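Local coordinates for protein alanine racemase (Acinetobacter baumannii, PDB 4QHR) that forms a two-subunit enzyme of the alanine racemase family, carrying covalently bound pyridoxal phosphate in a TIM barrel joined to a beta-rich C-terminal domain, at residues A90-H100 with A114-K125; C192-W200 with P219-L230. All coordinates share one frame; numbering follows the deposited sequence.

In the fold
Along the chain the two interactions come in series, neither enclosing nor crossing the other. After the first barrel strands, interaction 1 closes a 13-residue loop that is almost wholly helical, joining strand 95-99 to its parallel neighbour 122-125 together with the helix end that precedes each strand. The chain then adds helix 139-149, strand 154-157, helix 168-184 and strand 188-190 before interaction 2 opens at helix 194-199. There an 18-residue loop holding the short strand 207-208 returns segment 219-230 to that helix, shortly before strand 234-246 enters the beta-rich part. The contact centres lie about 30 Å apart: one within the barrel wall, the other nearer the centre of the chain.

Interaction 1 of 2, residues A90-H100 with A114-K125; sequences AIEQKFECVIH and AYIAQGLKVWVK
E96 reaches across to K121 and W123 beside two adjacent parallel strands of the TIM barrel, 95-99 and 122-125, which are connected in a beta-alpha-beta crossover through helices 102-110 and 112-117. CG lies anti to the carbonyl carbon (chi1 -65°) and the chain runs extended, which carries the carboxylate across to K121 and W123; both oxygens are gripped. E96 OE1 takes the indole N-H of W123 NE1 at 2.7 Å; the bond is nearly straight (174°) and lies in the ring plane, though it meets the carboxylate from above. E96 OE2 accepts K121 N, well above the carboxylate plane, and in a salt bridge K121 NZ at 2.9 Å, through its syn lone pair. This ammonium also has a weak bond to Y207 OH.

I91, on the last turn of helix 87-92, wedges against Y115 and Q118, on and just after helix 112-117: its CG1 packs on Y115 CD2 and its CG2 lies 3.7 Å from Q118 CG. Q118 NE2 bonds I91 O at 2.9 Å from one face of the peptide plane, while K94 N of a Schellman motif arrives from the other. L120 packs alongside, CD2 against the K94 backbone and CB over the rim of one face of the Y115 ring, whose OH accepts C97 N at 2.9 Å.

Further along, W123 N donates to C97 O, and K125 N to I99 O. Between these bonds, W123 O accepts I99 N at 2.8 Å and also meets V98 CA at 3.1 Å in a CA-H...O contact.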
loop_
_atom_site.group_PDB
_atom_site.type_symbol
_atom_site.label_atom_id
_atom_site.label_comp_id
_atom_site.label_asym_id
_atom_site.label_seq_id
_atom_site.Cartn_x
_atom_site.Cartn_y
_atom_site.Cartn_z
ATOM N N ALA A 90 18.646 -11.862 19.663
ATOM C CA ALA A 90 17.709 -12.970 19.671
ATOM C C ALA A 90 17.775 -13.791 20.943
ATOM O O ALA A 90 16.759 -14.083 21.545
ATOM C CB ALA A 90 17.922 -13.873 18.445
ATOM N N ILE A 91 18.970 -14.161 21.365
ATOM C CA ILE A 91 19.134 -14.942 22.563
ATOM C C ILE A 91 18.658 -14.181 23.813
ATOM O O ILE A 91 17.951 -14.745 24.667
ATOM C CB ILE A 91 20.585 -15.406 22.676
ATOM C CG1 ILE A 91 20.890 -16.482 21.613
ATOM C CG2 ILE A 91 20.884 -15.925 24.033
ATOM C CD1 ILE A 91 22.397 -16.601 21.350
ATOM N N GLU A 92 18.984 -12.904 23.884
ATOM C CA GLU A 92 18.697 -12.080 25.066
ATOM C C GLU A 92 17.191 -11.859 25.195
ATOM O O GLU A 92 16.625 -11.926 26.295
ATOM C CB GLU A 92 19.454 -10.759 24.965
ATOM C CG GLU A 92 19.059 -9.656 25.945
ATOM C CD GLU A 92 19.420 -9.946 27.395
ATOM O OE1 GLU A 92 18.753 -9.339 28.251
ATOM O OE2 GLU A 92 20.346 -10.757 27.706
ATOM N N GLN A 93 16.549 -11.632 24.065
ATOM C CA GLN A 93 15.120 -11.444 24.026
ATOM C C GLN A 93 14.304 -12.736 24.022
ATOM O O GLN A 93 13.068 -12.677 23.972
ATOM C CB GLN A 93 14.775 -10.643 22.778
ATOM C CG GLN A 93 15.378 -9.240 22.708
ATOM C CD GLN A 93 14.749 -8.319 23.723
ATOM O OE1 GLN A 93 13.702 -8.625 24.279
ATOM N NE2 GLN A 93 15.388 -7.201 23.980
ATOM N N LYS A 94 14.974 -13.877 24.050
ATOM C CA LYS A 94 14.313 -15.181 23.943
ATOM C C LYS A 94 13.479 -15.386 22.646
ATOM O O LYS A 94 12.297 -15.786 22.690
ATOM C CB LYS A 94 13.451 -15.456 25.152
ATOM C CG LYS A 94 14.277 -15.593 26.424
ATOM C CD LYS A 94 13.359 -15.901 27.597
ATOM C CE LYS A 94 14.168 -16.239 28.844
ATOM N NZ LYS A 94 13.502 -15.618 30.041
ATOM N N PHE A 95 14.115 -15.132 21.521
ATOM C CA PHE A 95 13.532 -15.361 20.209
ATOM C C PHE A 95 14.097 -16.669 19.643
ATOM O O PHE A 95 15.311 -16.803 19.442
ATOM C CB PHE A 95 13.920 -14.237 19.245
ATOM C CG PHE A 95 13.376 -12.886 19.568
ATOM C CD1 PHE A 95 12.350 -12.696 20.416
ATOM C CD2 PHE A 95 13.904 -11.793 18.943
ATOM C CE1 PHE A 95 11.868 -11.453 20.685
ATOM C CE2 PHE A 95 13.420 -10.522 19.192
ATOM C CZ PHE A 95 12.403 -10.361 20.059
ATOM N N GLU A 96 13.249 -17.651 19.370
ATOM C CA GLU A 96 13.720 -18.868 18.784
ATOM C C GLU A 96 13.927 -18.600 17.292
ATOM O O GLU A 96 13.135 -17.891 16.680
ATOM C CB GLU A 96 12.715 -19.986 18.980
ATOM C CG GLU A 96 12.548 -20.339 20.450
ATOM C CD GLU A 96 11.653 -21.512 20.683
ATOM O OE1 GLU A 96 10.837 -21.842 19.787
ATOM O OE2 GLU A 96 11.829 -22.137 21.751
ATOM N N CYS A 97 14.957 -19.213 16.732
ATOM C CA CYS A 97 15.328 -18.993 15.354
ATOM C C CYS A 97 15.042 -20.171 14.486
ATOM O O CYS A 97 15.387 -21.298 14.831
ATOM C CB CYS A 97 16.826 -18.700 15.233
ATOM S SG CYS A 97 17.280 -17.169 16.034
ATOM N N VAL A 98 14.426 -19.887 13.344
ATOM C CA VAL A 98 14.478 -20.779 12.232
ATOM C C VAL A 98 15.901 -20.758 11.672
ATOM O O VAL A 98 16.526 -19.693 11.588
ATOM C CB VAL A 98 13.494 -20.377 11.123
ATOM C CG1 VAL A 98 13.969 -20.843 9.765
ATOM C CG2 VAL A 98 12.135 -20.973 11.419
ATOM N N ILE A 99 16.431 -21.921 11.297
ATOM C CA ILE A 99 17.580 -21.950 10.413
ATOM C C ILE A 99 17.169 -22.638 9.104
ATOM O O ILE A 99 16.428 -23.628 9.090
ATOM C CB ILE A 99 18.857 -22.609 11.039
ATOM C CG1 ILE A 99 18.675 -24.092 11.300
ATOM C CG2 ILE A 99 19.300 -21.848 12.281
ATOM C CD1 ILE A 99 19.972 -24.839 11.569
ATOM N N HIS A 100 17.630 -22.079 8.000
ATOM C CA HIS A 100 17.258 -22.598 6.687
ATOM C C HIS A 100 18.474 -22.807 5.753
ATOM O O HIS A 100 18.305 -23.349 4.681
ATOM C CB HIS A 100 16.176 -21.724 6.018
ATOM C CG HIS A 100 16.627 -20.327 5.754
ATOM N ND1 HIS A 100 17.461 -20.006 4.702
ATOM C CD2 HIS A 100 16.383 -19.170 6.422
ATOM C CE1 HIS A 100 17.696 -18.708 4.726
ATOM N NE2 HIS A 100 17.087 -18.184 5.782
ATOM N N ALA A 114 24.875 -20.144 25.027
ATOM C CA ALA A 114 23.902 -19.136 25.453
ATOM C C ALA A 114 22.466 -19.426 24.926
ATOM O O ALA A 114 21.492 -19.325 25.647
ATOM C CB ALA A 114 24.367 -17.764 25.008
ATOM N N TYR A 115 22.379 -19.810 23.651
ATOM C CA TYR A 115 21.126 -20.140 23.017
ATOM C C TYR A 115 20.458 -21.280 23.765
ATOM O O TYR A 115 19.314 -21.173 24.137
ATOM C CB TYR A 115 21.371 -20.483 21.539
ATOM C CG TYR A 115 20.134 -20.588 20.690
ATOM C CD1 TYR A 115 19.380 -21.742 20.677
ATOM C CD2 TYR A 115 19.716 -19.523 19.867
ATOM C CE1 TYR A 115 18.257 -21.871 19.847
ATOM C CE2 TYR A 115 18.574 -19.619 19.049
ATOM C CZ TYR A 115 17.836 -20.794 19.051
ATOM O OH TYR A 115 16.688 -20.926 18.255
ATOM N N ILE A 116 21.191 -22.340 24.060
ATOM C CA ILE A 116 20.631 -23.501 24.774
ATOM C C ILE A 116 20.314 -23.149 26.232
ATOM O O ILE A 116 19.261 -23.523 26.765
ATOM C CB ILE A 116 21.583 -24.719 24.694
ATOM C CG1 ILE A 116 21.569 -25.241 23.251
ATOM C CG2 ILE A 116 21.156 -25.827 25.663
ATOM C CD1 ILE A 116 22.702 -26.194 22.945
ATOM N N ALA A 117 21.169 -22.376 26.871
ATOM C CA ALA A 117 20.909 -22.046 28.274
ATOM C C ALA A 117 19.646 -21.211 28.415
ATOM O O ALA A 117 18.965 -21.327 29.424
ATOM C CB ALA A 117 22.104 -21.351 28.888
ATOM N N GLN A 118 19.314 -20.405 27.406
ATOM C CA GLN A 118 18.071 -19.624 27.405
ATOM C C GLN A 118 16.829 -20.479 27.176
ATOM O O GLN A 118 15.738 -19.975 27.294
ATOM C CB GLN A 118 18.114 -18.478 26.362
ATOM C CG GLN A 118 18.875 -17.246 26.814
ATOM C CD GLN A 118 18.131 -16.445 27.883
ATOM O OE1 GLN A 118 17.859 -16.943 28.978
ATOM N NE2 GLN A 118 17.797 -15.216 27.569
ATOM N N GLY A 119 16.990 -21.771 26.848
ATOM C CA GLY A 119 15.873 -22.652 26.721
ATOM C C GLY A 119 15.251 -22.598 25.353
ATOM O O GLY A 119 14.105 -22.958 25.205
ATOM N N LEU A 120 16.008 -22.158 24.352
ATOM C CA LEU A 120 15.414 -21.819 23.037
ATOM C C LEU A 120 15.548 -23.001 22.128
ATOM O O LEU A 120 16.660 -23.560 21.991
ATOM C CB LEU A 120 16.114 -20.604 22.407
ATOM C CG LEU A 120 16.001 -19.318 23.231
ATOM C CD1 LEU A 120 16.966 -18.254 22.659
ATOM C CD2 LEU A 120 14.577 -18.785 23.268
ATOM N N LYS A 121 14.447 -23.355 21.474
ATOM C CA LYS A 121 14.481 -24.374 20.451
ATOM C C LYS A 121 14.974 -23.774 19.179
ATOM O O LYS A 121 14.952 -22.539 18.991
ATOM C CB LYS A 121 13.111 -25.027 20.212
ATOM C CG LYS A 121 12.418 -25.532 21.486
ATOM C CD LYS A 121 11.010 -26.079 21.272
ATOM C CE LYS A 121 10.017 -25.076 20.758
ATOM N NZ LYS A 121 9.634 -23.998 21.734
ATOM N N VAL A 122 15.428 -24.634 18.283
ATOM C CA VAL A 122 15.831 -24.201 16.958
ATOM C C VAL A 122 14.846 -24.844 15.994
ATOM O O VAL A 122 14.554 -26.065 16.098
ATOM C CB VAL A 122 17.296 -24.539 16.644
ATOM C CG1 VAL A 122 17.608 -25.958 16.951
ATOM C CG2 VAL A 122 17.634 -24.240 15.179
ATOM N N TRP A 123 14.299 -24.031 15.107
ATOM C CA TRP A 123 13.349 -24.488 14.100
ATOM C C TRP A 123 14.118 -24.779 12.800
ATOM O O TRP A 123 14.750 -23.900 12.249
ATOM C CB TRP A 123 12.218 -23.471 13.900
ATOM C CG TRP A 123 11.391 -23.250 15.115
ATOM C CD1 TRP A 123 11.833 -22.792 16.333
ATOM C CD2 TRP A 123 9.980 -23.399 15.238
ATOM N NE1 TRP A 123 10.780 -22.705 17.211
ATOM C CE2 TRP A 123 9.632 -23.052 16.560
ATOM C CE3 TRP A 123 8.970 -23.800 14.351
ATOM C CZ2 TRP A 123 8.320 -23.107 17.026
ATOM C CZ3 TRP A 123 7.684 -23.867 14.788
ATOM C CH2 TRP A 123 7.344 -23.504 16.115
ATOM N N VAL A 124 14.115 -26.029 12.357
ATOM C CA VAL A 124 14.944 -26.434 11.211
ATOM C C VAL A 124 14.014 -26.585 10.036
ATOM O O VAL A 124 13.149 -27.479 10.011
ATOM C CB VAL A 124 15.724 -27.725 11.493
ATOM C CG1 VAL A 124 16.601 -28.060 10.308
ATOM C CG2 VAL A 124 16.559 -27.592 12.770
ATOM N N LYS A 125 14.205 -25.721 9.046
ATOM C CA LYS A 125 13.280 -25.569 7.921
ATOM C C LYS A 125 13.668 -26.520 6.779
ATOM O O LYS A 125 14.783 -26.528 6.335
ATOM C CB LYS A 125 13.292 -24.098 7.461
ATOM C CG LYS A 125 12.520 -23.692 6.178
ATOM C CD LYS A 125 11.027 -23.973 6.200
ATOM C CE LYS A 125 10.205 -23.028 5.277
ATOM N NZ LYS A 125 10.196 -23.472 3.863
#

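Interaction 2 of 2, residues C192-W200 with P219-L230; sequences CNSAAIFKW and PFADKTVHDLDL
F198 projects from helix 194-199 as a knob into the curve of segment 219-230, where L228, L230, F220 and P219 line its seat. L228 CD2 sits over one face of the ring, 4.0 Å from the F198 centroid, in a CH-pi contact, and L228 CB meets F198 CZ. L230 CD1 closes in on the same CZ at 4.1 Å.

F220 fits the helix surface the other way round. The leading rim of its ring enters the hollow between A195, F198 and K199: F220 CZ lies 3.6 Å from A195 O, F220 CE2 rests on F198 CB, and F220 CE1 touches K199 CD at 3.6 Å. The two phenyl planes are 70° apart and meet obliquely. P219 fills the step at the start of the helix, its CG 3.9 Å from S194 CB and its CB against A195 CB, while CG also lies toward the rim of one face of the F220 ring.

The helix starts at the N193 cap, and S194 OG hydrogen-bonds M213 N and the phosphate oxygen OP3 of the modified residue LLP at position 34, as at the phosphate sites of many TIM barrels, beside the last two strands, here 188-190 and 207-208.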
loop_
_atom_site.group_PDB
_atom_site.type_symbol
_atom_site.label_atom_id
_atom_site.label_comp_id
_atom_site.label_asym_id
_atom_site.label_seq_id
_atom_site.Cartn_x
_atom_site.Cartn_y
_atom_site.Cartn_z
ATOM N N CYS A 192 1.437 -26.783 9.613
ATOM C CA CYS A 192 0.163 -26.223 9.176
ATOM C C CYS A 192 0.070 -24.695 9.223
ATOM O O CYS A 192 0.161 -24.065 10.306
ATOM C CB CYS A 192 -1.001 -26.806 9.987
ATOM S SG CYS A 192 -1.119 -28.618 9.862
ATOM N N ASN A 193 -0.137 -24.124 8.052
ATOM C CA ASN A 193 -0.628 -22.737 7.890
ATOM C C ASN A 193 -2.157 -22.769 8.037
ATOM O O ASN A 193 -2.697 -23.807 8.417
ATOM C CB ASN A 193 -0.134 -22.139 6.576
ATOM C CG ASN A 193 -0.552 -22.950 5.332
ATOM O OD1 ASN A 193 -1.307 -23.922 5.421
ATOM N ND2 ASN A 193 -0.060 -22.545 4.191
ATOM N N SER A 194 -2.856 -21.673 7.748
ATOM C CA SER A 194 -4.273 -21.615 7.935
ATOM C C SER A 194 -4.965 -22.681 7.082
ATOM O O SER A 194 -5.842 -23.375 7.559
ATOM C CB SER A 194 -4.826 -20.236 7.537
ATOM O OG SER A 194 -4.281 -19.208 8.353
ATOM N N ALA A 195 -4.542 -22.789 5.839
ATOM C CA ALA A 195 -5.200 -23.736 4.917
ATOM C C ALA A 195 -5.097 -25.188 5.426
ATOM O O ALA A 195 -6.101 -25.971 5.419
ATOM C CB ALA A 195 -4.602 -23.586 3.524
ATOM N N ALA A 196 -3.887 -25.555 5.839
ATOM C CA ALA A 196 -3.627 -26.887 6.384
ATOM C C ALA A 196 -4.351 -27.138 7.712
ATOM O O ALA A 196 -4.762 -28.278 7.979
ATOM C CB ALA A 196 -2.153 -27.119 6.559
ATOM N N ILE A 197 -4.509 -26.094 8.562
ATOM C CA ILE A 197 -5.341 -26.238 9.773
ATOM C C ILE A 197 -6.767 -26.704 9.395
ATOM O O ILE A 197 -7.356 -27.575 10.077
ATOM C CB ILE A 197 -5.309 -24.945 10.649
ATOM C CG1 ILE A 197 -3.906 -24.759 11.244
ATOM C CG2 ILE A 197 -6.343 -25.012 11.774
ATOM C CD1 ILE A 197 -3.617 -23.402 11.817
ATOM N N PHE A 198 -7.339 -26.151 8.321
ATOM C CA PHE A 198 -8.676 -26.550 7.899
ATOM C C PHE A 198 -8.669 -27.934 7.236
ATOM O O PHE A 198 -9.571 -28.751 7.486
ATOM C CB PHE A 198 -9.300 -25.516 6.937
ATOM C CG PHE A 198 -9.871 -24.326 7.619
ATOM C CD1 PHE A 198 -11.099 -24.393 8.212
ATOM C CD2 PHE A 198 -9.197 -23.140 7.657
ATOM C CE1 PHE A 198 -11.652 -23.289 8.860
ATOM C CE2 PHE A 198 -9.732 -22.038 8.261
ATOM C CZ PHE A 198 -10.960 -22.117 8.885
ATOM N N LYS A 199 -7.645 -28.205 6.447
ATOM C CA LYS A 199 -7.644 -29.430 5.654
ATOM C C LYS A 199 -7.019 -30.672 6.250
ATOM O O LYS A 199 -7.507 -31.734 5.994
ATOM C CB LYS A 199 -7.016 -29.176 4.350
ATOM C CG LYS A 199 -7.933 -28.320 3.491
ATOM C CD LYS A 199 -7.201 -27.747 2.292
ATOM C CE LYS A 199 -6.811 -28.820 1.306
ATOM N NZ LYS A 199 -6.420 -28.225 0.002
ATOM N N TRP A 200 -5.959 -30.541 7.035
ATOM C CA TRP A 200 -5.150 -31.687 7.423
ATOM C C TRP A 200 -4.830 -31.693 8.909
ATOM O O TRP A 200 -3.655 -31.559 9.265
ATOM C CB TRP A 200 -3.840 -31.726 6.623
ATOM C CG TRP A 200 -4.028 -31.703 5.187
ATOM C CD1 TRP A 200 -4.939 -32.435 4.471
ATOM C CD2 TRP A 200 -3.330 -30.885 4.219
ATOM N NE1 TRP A 200 -4.837 -32.125 3.143
ATOM C CE2 TRP A 200 -3.857 -31.190 2.960
ATOM C CE3 TRP A 200 -2.315 -29.927 4.303
ATOM C CZ2 TRP A 200 -3.406 -30.582 1.792
ATOM C CZ3 TRP A 200 -1.868 -29.326 3.158
ATOM C CH2 TRP A 200 -2.412 -29.660 1.905
ATOM N N PRO A 219 -8.155 -18.353 3.550
ATOM C CA PRO A 219 -6.986 -18.936 2.836
ATOM C C PRO A 219 -7.361 -19.615 1.488
ATOM O O PRO A 219 -6.455 -20.055 0.802
ATOM C CB PRO A 219 -6.493 -20.029 3.766
ATOM C CG PRO A 219 -7.511 -20.243 4.753
ATOM C CD PRO A 219 -8.626 -19.216 4.626
ATOM N N PHE A 220 -8.652 -19.680 1.166
ATOM C CA PHE A 220 -9.177 -20.466 0.025
ATOM C C PHE A 220 -9.942 -19.578 -0.953
ATOM O O PHE A 220 -10.815 -18.803 -0.551
ATOM C CB PHE A 220 -10.142 -21.545 0.520
ATOM C CG PHE A 220 -9.551 -22.481 1.536
ATOM C CD1 PHE A 220 -8.522 -23.307 1.190
ATOM C CD2 PHE A 220 -10.068 -22.573 2.831
ATOM C CE1 PHE A 220 -7.976 -24.186 2.105
ATOM C CE2 PHE A 220 -9.533 -23.456 3.762
ATOM C CZ PHE A 220 -8.462 -24.256 3.396
ATOM N N ALA A 221 -9.663 -19.756 -2.237
ATOM C CA ALA A 221 -10.346 -19.008 -3.299
ATOM C C ALA A 221 -11.807 -19.361 -3.397
ATOM O O ALA A 221 -12.617 -18.525 -3.777
ATOM C CB ALA A 221 -9.654 -19.244 -4.650
ATOM N N ASP A 222 -12.153 -20.590 -3.020
ATOM C CA ASP A 222 -13.499 -21.095 -3.169
ATOM C C ASP A 222 -14.278 -21.189 -1.841
ATOM O O ASP A 222 -15.318 -21.844 -1.777
ATOM C CB ASP A 222 -13.444 -22.459 -3.891
ATOM C CG ASP A 222 -12.721 -23.533 -3.082
ATOM O OD1 ASP A 222 -12.043 -23.221 -2.083
ATOM O OD2 ASP A 222 -12.827 -24.715 -3.445
ATOM N N LYS A 223 -13.786 -20.552 -0.778
ATOM C CA LYS A 223 -14.520 -20.521 0.470
ATOM C C LYS A 223 -14.553 -19.136 1.021
ATOM O O LYS A 223 -13.515 -18.469 1.058
ATOM C CB LYS A 223 -13.877 -21.425 1.521
ATOM C CG LYS A 223 -13.798 -22.882 1.116
ATOM C CD LYS A 223 -15.171 -23.556 1.139
ATOM C CE LYS A 223 -15.049 -24.967 0.579
ATOM N NZ LYS A 223 -16.245 -25.751 0.977
ATOM N N THR A 224 -15.730 -18.720 1.480
ATOM C CA THR A 224 -15.873 -17.452 2.179
ATOM C C THR A 224 -15.587 -17.645 3.652
ATOM O O THR A 224 -15.625 -18.775 4.178
ATOM C CB THR A 224 -17.307 -16.883 2.081
ATOM O OG1 THR A 224 -18.167 -17.676 2.891
ATOM C CG2 THR A 224 -17.812 -16.825 0.638
ATOM N N VAL A 225 -15.329 -16.531 4.341
ATOM C CA VAL A 225 -15.126 -16.594 5.793
ATOM C C VAL A 225 -16.371 -17.079 6.507
ATOM O O VAL A 225 -16.289 -17.678 7.587
ATOM C CB VAL A 225 -14.622 -15.279 6.389
ATOM C CG1 VAL A 225 -13.218 -15.061 5.926
ATOM C CG2 VAL A 225 -15.478 -14.092 5.977
ATOM N N HIS A 226 -17.530 -16.822 5.912
ATOM C CA HIS A 226 -18.758 -17.382 6.463
ATOM C C HIS A 226 -18.785 -18.894 6.387
ATOM O O HIS A 226 -19.219 -19.524 7.325
ATOM C CB HIS A 226 -19.967 -16.891 5.711
ATOM C CG HIS A 226 -20.096 -15.420 5.738
ATOM N ND1 HIS A 226 -20.031 -14.695 6.909
ATOM C CD2 HIS A 226 -20.275 -14.525 4.742
ATOM C CE1 HIS A 226 -20.185 -13.410 6.629
ATOM N NE2 HIS A 226 -20.346 -13.287 5.324
ATOM N N ASP A 227 -18.325 -19.449 5.280
ATOM C CA ASP A 227 -18.198 -20.916 5.139
ATOM C C ASP A 227 -17.241 -21.499 6.147
ATOM O O ASP A 227 -17.393 -22.662 6.575
ATOM C CB ASP A 227 -17.703 -21.357 3.760
ATOM C CG ASP A 227 -18.610 -20.919 2.619
ATOM O OD1 ASP A 227 -19.856 -20.902 2.821
ATOM O OD2 ASP A 227 -18.054 -20.568 1.536
ATOM N N LEU A 228 -16.251 -20.705 6.527
ATOM C CA LEU A 228 -15.212 -21.164 7.402
ATOM C C LEU A 228 -15.436 -20.860 8.840
ATOM O O LEU A 228 -14.620 -21.295 9.648
ATOM C CB LEU A 228 -13.866 -20.532 6.981
ATOM C CG LEU A 228 -13.399 -20.845 5.561
ATOM C CD1 LEU A 228 -12.142 -20.000 5.279
ATOM C CD2 LEU A 228 -13.103 -22.317 5.361
ATOM N N ASP A 229 -16.514 -20.140 9.144
ATOM C CA ASP A 229 -16.843 -19.604 10.461
ATOM C C ASP A 229 -15.675 -18.759 11.027
ATOM O O ASP A 229 -15.180 -19.006 12.140
ATOM C CB ASP A 229 -17.321 -20.684 11.473
ATOM C CG ASP A 229 -17.798 -20.086 12.815
ATOM O OD1 ASP A 229 -18.244 -18.904 12.948
ATOM O OD2 ASP A 229 -17.729 -20.833 13.785
ATOM N N LEU A 230 -15.260 -17.766 10.239
ATOM C CA LEU A 230 -14.302 -16.758 10.721
ATOM C C LEU A 230 -14.927 -15.363 10.709
ATOM O O LEU A 230 -15.793 -15.073 9.858
ATOM C CB LEU A 230 -13.042 -16.770 9.855
ATOM C CG LEU A 230 -12.263 -18.071 9.792
ATOM C CD1 LEU A 230 -11.294 -18.070 8.596
ATOM C CD2 LEU A 230 -11.457 -18.262 11.063
#